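PDB 4JXN: octaprenyl-diphosphate synthase from Roseobacter denitrificans, which probably lengthens farnesyl diphosphate with five isopentenyl diphosphate units to all-trans-octaprenyl diphosphate, the precursor of the side chain of isoprenoid quinones, with magnesium as cofactor. Local coordinates for residues Y209-L223 with L292-A306. Residues are numbered along the deposited sequence; the frame is centred on the assembly and turned at random.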
loop_
_atom_site.group_PDB
_atom_site.type_symbol
_atom_site.label_atom_id
_atom_site.label_comp_id
_atom_site.label_asym_id
_atom_site.label_seq_id
_atom_site.Cartn_x
_atom_site.Cartn_y
_atom_site.Cartn_z
ATOM N N TYR A 209 23.659 -5.284 -10.924
ATOM C CA TYR A 209 24.363 -4.371 -10.013
ATOM C C TYR A 209 23.567 -4.076 -8.736
ATOM O O TYR A 209 24.090 -4.210 -7.637
ATOM C CB TYR A 209 24.666 -3.058 -10.692
ATOM C CG TYR A 209 25.312 -2.057 -9.779
ATOM C CD1 TYR A 209 26.660 -2.123 -9.500
ATOM C CD2 TYR A 209 24.568 -1.056 -9.174
ATOM C CE1 TYR A 209 27.262 -1.224 -8.639
ATOM C CE2 TYR A 209 25.159 -0.151 -8.312
ATOM C CZ TYR A 209 26.512 -0.238 -8.048
ATOM O OH TYR A 209 27.120 0.681 -7.211
ATOM N N GLY A 210 22.317 -3.661 -8.897
ATOM C CA GLY A 210 21.496 -3.257 -7.777
ATOM C C GLY A 210 21.124 -4.426 -6.878
ATOM O O GLY A 210 21.030 -4.281 -5.669
ATOM N N ASP A 211 20.909 -5.592 -7.467
ATOM C CA ASP A 211 20.577 -6.776 -6.686
ATOM C C ASP A 211 21.769 -7.159 -5.815
ATOM O O ASP A 211 21.651 -7.290 -4.592
ATOM C CB ASP A 211 20.156 -7.930 -7.608
ATOM C CG ASP A 211 19.925 -9.238 -6.856
ATOM O OD1 ASP A 211 18.960 -9.348 -6.063
ATOM O OD2 ASP A 211 20.713 -10.178 -7.077
ATOM N N ALA A 212 22.933 -7.293 -6.437
ATOM C CA ALA A 212 24.118 -7.692 -5.686
ATOM C C ALA A 212 24.473 -6.648 -4.643
ATOM O O ALA A 212 24.843 -7.004 -3.533
ATOM C CB ALA A 212 25.285 -7.938 -6.609
ATOM N N LEU A 213 24.355 -5.369 -5.000
ATOM C CA LEU A 213 24.650 -4.281 -4.064
ATOM C C LEU A 213 23.701 -4.285 -2.872
ATOM O O LEU A 213 24.107 -3.942 -1.766
ATOM C CB LEU A 213 24.567 -2.911 -4.749
ATOM C CG LEU A 213 25.011 -1.676 -3.942
ATOM C CD1 LEU A 213 26.525 -1.658 -3.757
ATOM C CD2 LEU A 213 24.533 -0.381 -4.590
ATOM N N GLY A 214 22.441 -4.633 -3.108
ATOM C CA GLY A 214 21.439 -4.653 -2.046
ATOM C C GLY A 214 21.684 -5.797 -1.082
ATOM O O GLY A 214 21.543 -5.643 0.143
ATOM N N ILE A 215 22.059 -6.947 -1.647
ATOM C CA ILE A 215 22.402 -8.122 -0.858
ATOM C C ILE A 215 23.619 -7.817 0.011
ATOM O O ILE A 215 23.606 -8.096 1.212
ATOM C CB ILE A 215 22.635 -9.377 -1.742
ATOM C CG1 ILE A 215 21.345 -9.767 -2.476
ATOM C CG2 ILE A 215 23.058 -10.563 -0.882
ATOM C CD1 ILE A 215 21.548 -10.741 -3.625
ATOM N N ALA A 216 24.655 -7.223 -0.588
ATOM C CA ALA A 216 25.856 -6.847 0.174
ATOM C C ALA A 216 25.477 -5.878 1.264
ATOM O O ALA A 216 25.838 -6.084 2.417
ATOM C CB ALA A 216 26.924 -6.242 -0.717
ATOM N N PHE A 217 24.745 -4.827 0.891
ATOM C CA PHE A 217 24.286 -3.809 1.841
ATOM C C PHE A 217 23.668 -4.405 3.126
ATOM O O PHE A 217 23.972 -3.958 4.233
ATOM C CB PHE A 217 23.261 -2.913 1.149
ATOM C CG PHE A 217 22.826 -1.732 1.960
ATOM C CD1 PHE A 217 23.514 -0.529 1.887
ATOM C CD2 PHE A 217 21.706 -1.816 2.788
ATOM C CE1 PHE A 217 23.097 0.568 2.626
ATOM C CE2 PHE A 217 21.287 -0.724 3.534
ATOM C CZ PHE A 217 21.982 0.472 3.452
ATOM N N GLN A 218 22.796 -5.403 2.945
ATOM C CA GLN A 218 22.042 -6.025 4.032
ATOM C C GLN A 218 22.898 -6.991 4.825
ATOM O O GLN A 218 22.722 -7.119 6.034
ATOM C CB GLN A 218 20.843 -6.804 3.473
ATOM C CG GLN A 218 19.986 -7.507 4.511
ATOM C CD GLN A 218 19.419 -6.539 5.521
ATOM O OE1 GLN A 218 18.651 -5.654 5.169
ATOM N NE2 GLN A 218 19.807 -6.692 6.782
ATOM N N ILE A 219 23.789 -7.713 4.149
ATOM C CA ILE A 219 24.713 -8.593 4.867
ATOM C C ILE A 219 25.645 -7.781 5.745
ATOM O O ILE A 219 25.961 -8.195 6.861
ATOM C CB ILE A 219 25.515 -9.496 3.917
ATOM C CG1 ILE A 219 24.600 -10.571 3.353
ATOM C CG2 ILE A 219 26.695 -10.164 4.627
ATOM C CD1 ILE A 219 25.052 -11.072 1.998
ATOM N N VAL A 220 26.075 -6.624 5.251
ATOM C CA VAL A 220 26.882 -5.714 6.061
ATOM C C VAL A 220 26.115 -5.356 7.339
ATOM O O VAL A 220 26.657 -5.489 8.431
ATOM C CB VAL A 220 27.312 -4.457 5.284
ATOM C CG1 VAL A 220 27.947 -3.424 6.213
ATOM C CG2 VAL A 220 28.281 -4.839 4.169
ATOM N N ASP A 221 24.852 -4.947 7.206
ATOM C CA ASP A 221 24.018 -4.637 8.379
ATOM C C ASP A 221 24.026 -5.811 9.343
ATOM O O ASP A 221 24.282 -5.650 10.526
ATOM C CB ASP A 221 22.561 -4.331 7.983
ATOM C CG ASP A 221 22.308 -2.844 7.695
ATOM O OD1 ASP A 221 23.261 -2.072 7.448
ATOM O OD2 ASP A 221 21.125 -2.444 7.710
ATOM N N ASP A 222 23.736 -6.994 8.812
ATOM C CA ASP A 222 23.730 -8.236 9.588
ATOM C C ASP A 222 25.019 -8.413 10.389
ATOM O O ASP A 222 24.999 -8.747 11.579
ATOM C CB ASP A 222 23.558 -9.415 8.636
ATOM C CG ASP A 222 22.147 -9.530 8.080
ATOM O OD1 ASP A 222 21.300 -8.657 8.371
ATOM O OD2 ASP A 222 21.888 -10.505 7.346
ATOM N N LEU A 223 26.132 -8.175 9.708
ATOM C CA LEU A 223 27.478 -8.279 10.273
ATOM C C LEU A 223 27.735 -7.306 11.424
ATOM O O LEU A 223 28.260 -7.696 12.464
ATOM C CB LEU A 223 28.493 -7.997 9.162
ATOM C CG LEU A 223 29.595 -9.002 8.846
ATOM C CD1 LEU A 223 29.222 -10.423 9.236
ATOM C CD2 LEU A 223 29.946 -8.912 7.363
ATOM N N LEU A 292 31.211 -15.226 11.323
ATOM C CA LEU A 292 31.311 -13.832 10.981
ATOM C C LEU A 292 32.277 -13.662 9.827
ATOM O O LEU A 292 31.944 -13.000 8.865
ATOM C CB LEU A 292 31.692 -12.970 12.187
ATOM C CG LEU A 292 30.593 -12.876 13.263
ATOM C CD1 LEU A 292 31.134 -12.236 14.531
ATOM C CD2 LEU A 292 29.379 -12.108 12.758
ATOM N N THR A 293 33.438 -14.290 9.905
ATOM C CA THR A 293 34.428 -14.234 8.817
ATOM C C THR A 293 33.803 -14.698 7.507
ATOM O O THR A 293 33.999 -14.123 6.438
ATOM C CB THR A 293 35.601 -15.193 9.086
ATOM O OG1 THR A 293 35.525 -15.682 10.428
ATOM C CG2 THR A 293 36.931 -14.507 8.845
ATOM N N ASP A 294 33.058 -15.782 7.621
ATOM C CA ASP A 294 32.411 -16.378 6.504
ATOM C C ASP A 294 31.297 -15.490 5.933
ATOM O O ASP A 294 31.081 -15.460 4.720
ATOM C CB ASP A 294 31.821 -17.732 6.893
ATOM C CG ASP A 294 32.859 -18.843 7.013
ATOM O OD1 ASP A 294 34.088 -18.582 7.019
ATOM O OD2 ASP A 294 32.404 -20.007 7.108
ATOM N N THR A 295 30.580 -14.786 6.797
ATOM C CA THR A 295 29.540 -13.856 6.330
ATOM C C THR A 295 30.161 -12.627 5.678
ATOM O O THR A 295 29.653 -12.115 4.674
ATOM C CB THR A 295 28.618 -13.424 7.477
ATOM O OG1 THR A 295 27.959 -14.577 8.010
ATOM C CG2 THR A 295 27.566 -12.436 6.978
ATOM N N SER A 296 31.257 -12.158 6.268
ATOM C CA SER A 296 32.078 -11.114 5.686
ATOM C C SER A 296 32.463 -11.461 4.250
ATOM O O SER A 296 32.491 -10.594 3.388
ATOM C CB SER A 296 33.357 -10.922 6.513
ATOM O OG SER A 296 33.066 -10.650 7.868
ATOM N N VAL A 297 32.757 -12.731 4.008
ATOM C CA VAL A 297 33.198 -13.195 2.695
ATOM C C VAL A 297 32.057 -13.125 1.690
ATOM O O VAL A 297 32.268 -12.743 0.537
ATOM C CB VAL A 297 33.787 -14.629 2.785
ATOM C CG1 VAL A 297 33.887 -15.294 1.420
ATOM C CG2 VAL A 297 35.159 -14.590 3.455
ATOM N N VAL A 298 30.851 -13.480 2.120
ATOM C CA VAL A 298 29.686 -13.395 1.231
ATOM C C VAL A 298 29.390 -11.941 0.888
ATOM O O VAL A 298 29.161 -11.608 -0.287
ATOM C CB VAL A 298 28.455 -14.100 1.817
ATOM C CG1 VAL A 298 27.224 -13.872 0.955
ATOM C CG2 VAL A 298 28.738 -15.581 1.920
ATOM N N ALA A 299 29.430 -11.081 1.904
ATOM C CA ALA A 299 29.366 -9.630 1.679
ATOM C C ALA A 299 30.348 -9.157 0.593
ATOM O O ALA A 299 29.948 -8.541 -0.391
ATOM C CB ALA A 299 29.617 -8.871 2.966
ATOM N N ARG A 300 31.629 -9.452 0.781
ATOM C CA ARG A 300 32.660 -9.006 -0.157
ATOM C C ARG A 300 32.445 -9.574 -1.574
ATOM O O ARG A 300 32.693 -8.896 -2.582
ATOM C CB ARG A 300 34.048 -9.364 0.382
ATOM C CG ARG A 300 34.441 -8.572 1.628
ATOM C CD ARG A 300 35.905 -8.773 1.996
ATOM N NE ARG A 300 36.106 -9.994 2.771
ATOM C CZ ARG A 300 36.180 -10.050 4.099
ATOM N NH1 ARG A 300 36.084 -8.947 4.837
ATOM N NH2 ARG A 300 36.350 -11.225 4.697
ATOM N N THR A 301 31.936 -10.804 -1.636
ATOM C CA THR A 301 31.739 -11.523 -2.897
ATOM C C THR A 301 30.596 -10.933 -3.731
ATOM O O THR A 301 30.690 -10.787 -4.953
ATOM C CB THR A 301 31.498 -13.022 -2.613
ATOM O OG1 THR A 301 32.708 -13.610 -2.116
ATOM C CG2 THR A 301 31.046 -13.759 -3.851
ATOM N N GLN A 302 29.505 -10.605 -3.061
ATOM C CA GLN A 302 28.399 -9.922 -3.711
ATOM C C GLN A 302 28.779 -8.520 -4.171
ATOM O O GLN A 302 28.388 -8.088 -5.248
ATOM C CB GLN A 302 27.235 -9.838 -2.758
ATOM C CG GLN A 302 26.643 -11.197 -2.449
ATOM C CD GLN A 302 25.637 -11.635 -3.491
ATOM O OE1 GLN A 302 25.246 -10.862 -4.369
ATOM N NE2 GLN A 302 25.194 -12.873 -3.383
ATOM N N ALA A 303 29.533 -7.806 -3.350
ATOM C CA ALA A 303 30.043 -6.493 -3.744
ATOM C C ALA A 303 30.960 -6.556 -4.976
ATOM O O ALA A 303 30.953 -5.656 -5.813
ATOM C CB ALA A 303 30.765 -5.844 -2.584
ATOM N N ALA A 304 31.755 -7.613 -5.094
ATOM C CA ALA A 304 32.586 -7.777 -6.296
ATOM C C ALA A 304 31.704 -8.116 -7.492
ATOM O O ALA A 304 31.970 -7.680 -8.612
ATOM C CB ALA A 304 33.637 -8.847 -6.081
ATOM N N ARG A 305 30.651 -8.888 -7.231
ATOM C CA ARG A 305 29.661 -9.238 -8.243
ATOM C C ARG A 305 28.971 -8.002 -8.791
ATOM O O ARG A 305 28.755 -7.898 -9.996
ATOM C CB ARG A 305 28.623 -10.204 -7.679
ATOM C CG ARG A 305 27.674 -10.774 -8.719
ATOM C CD ARG A 305 26.825 -11.903 -8.181
ATOM N NE ARG A 305 25.746 -11.459 -7.298
ATOM C CZ ARG A 305 24.520 -11.105 -7.689
ATOM N NH1 ARG A 305 23.633 -10.730 -6.778
ATOM N NH2 ARG A 305 24.165 -11.108 -8.973
ATOM N N ALA A 306 28.635 -7.068 -7.908
ATOM C CA ALA A 306 28.039 -5.807 -8.331
ATOM C C ALA A 306 28.951 -5.125 -9.339
ATOM O O ALA A 306 28.529 -4.789 -10.447
ATOM C CB ALA A 306 27.799 -4.892 -7.143
#
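A216 and A299 meet at the middle of two nearly antiparallel helices, 200-224 and 291-309; the axes of 209-223 and 292-306 approach to 7.7 Å, with 159° between their directions. Such nearness rests on alanine: the methyl of A216 sits against the backbone of A299 and A303, and A212 and A306 face each other one turn on. Toward L292 the branched chains of I219 and L223 fill the interface. With CG1 beside the backbone N (chi1 -73°), I219 turns CG2 onto T295 CG2 at 3.4 Å and also onto A299 CB, while its CD1 reaches across to V298 CG1. L223 straddles the last turn, CD1 packed tightly on T295 CG2 and CD2 lying 3.5 Å from S296 CA.

Toward the other end the Y209 ring turns its edge to A306 O, and its hydroxyl is bonded to L322 O. Here Q302 bends back at chi2 (-84°), bringing its amide against I215 and OE1 to R305, which grips that single oxygen through NE and NH1. The same NH1 forms a salt bridge with D211 OD2 at 3.0 Å, nearly in the guanidinium plane but from above the carboxylate plane, and A212 CB lies over the rim of one guanidinium face. R178 pairs with D211 OD1 and E208 with R305 NH2, extending the ionic cluster. A methionine in place of R305 would probably cost E208 a salt bridge, leave D211 with R178 but without its link across the helices, and take both donors from Q302 OE1. Small alanines thus allow the close apolar approach of this all-alpha prenyl synthase fold, while the one hydrogen bond between the segments, R305 to D211, ties them at the edge where Q302 and E208 hold the guanidinium.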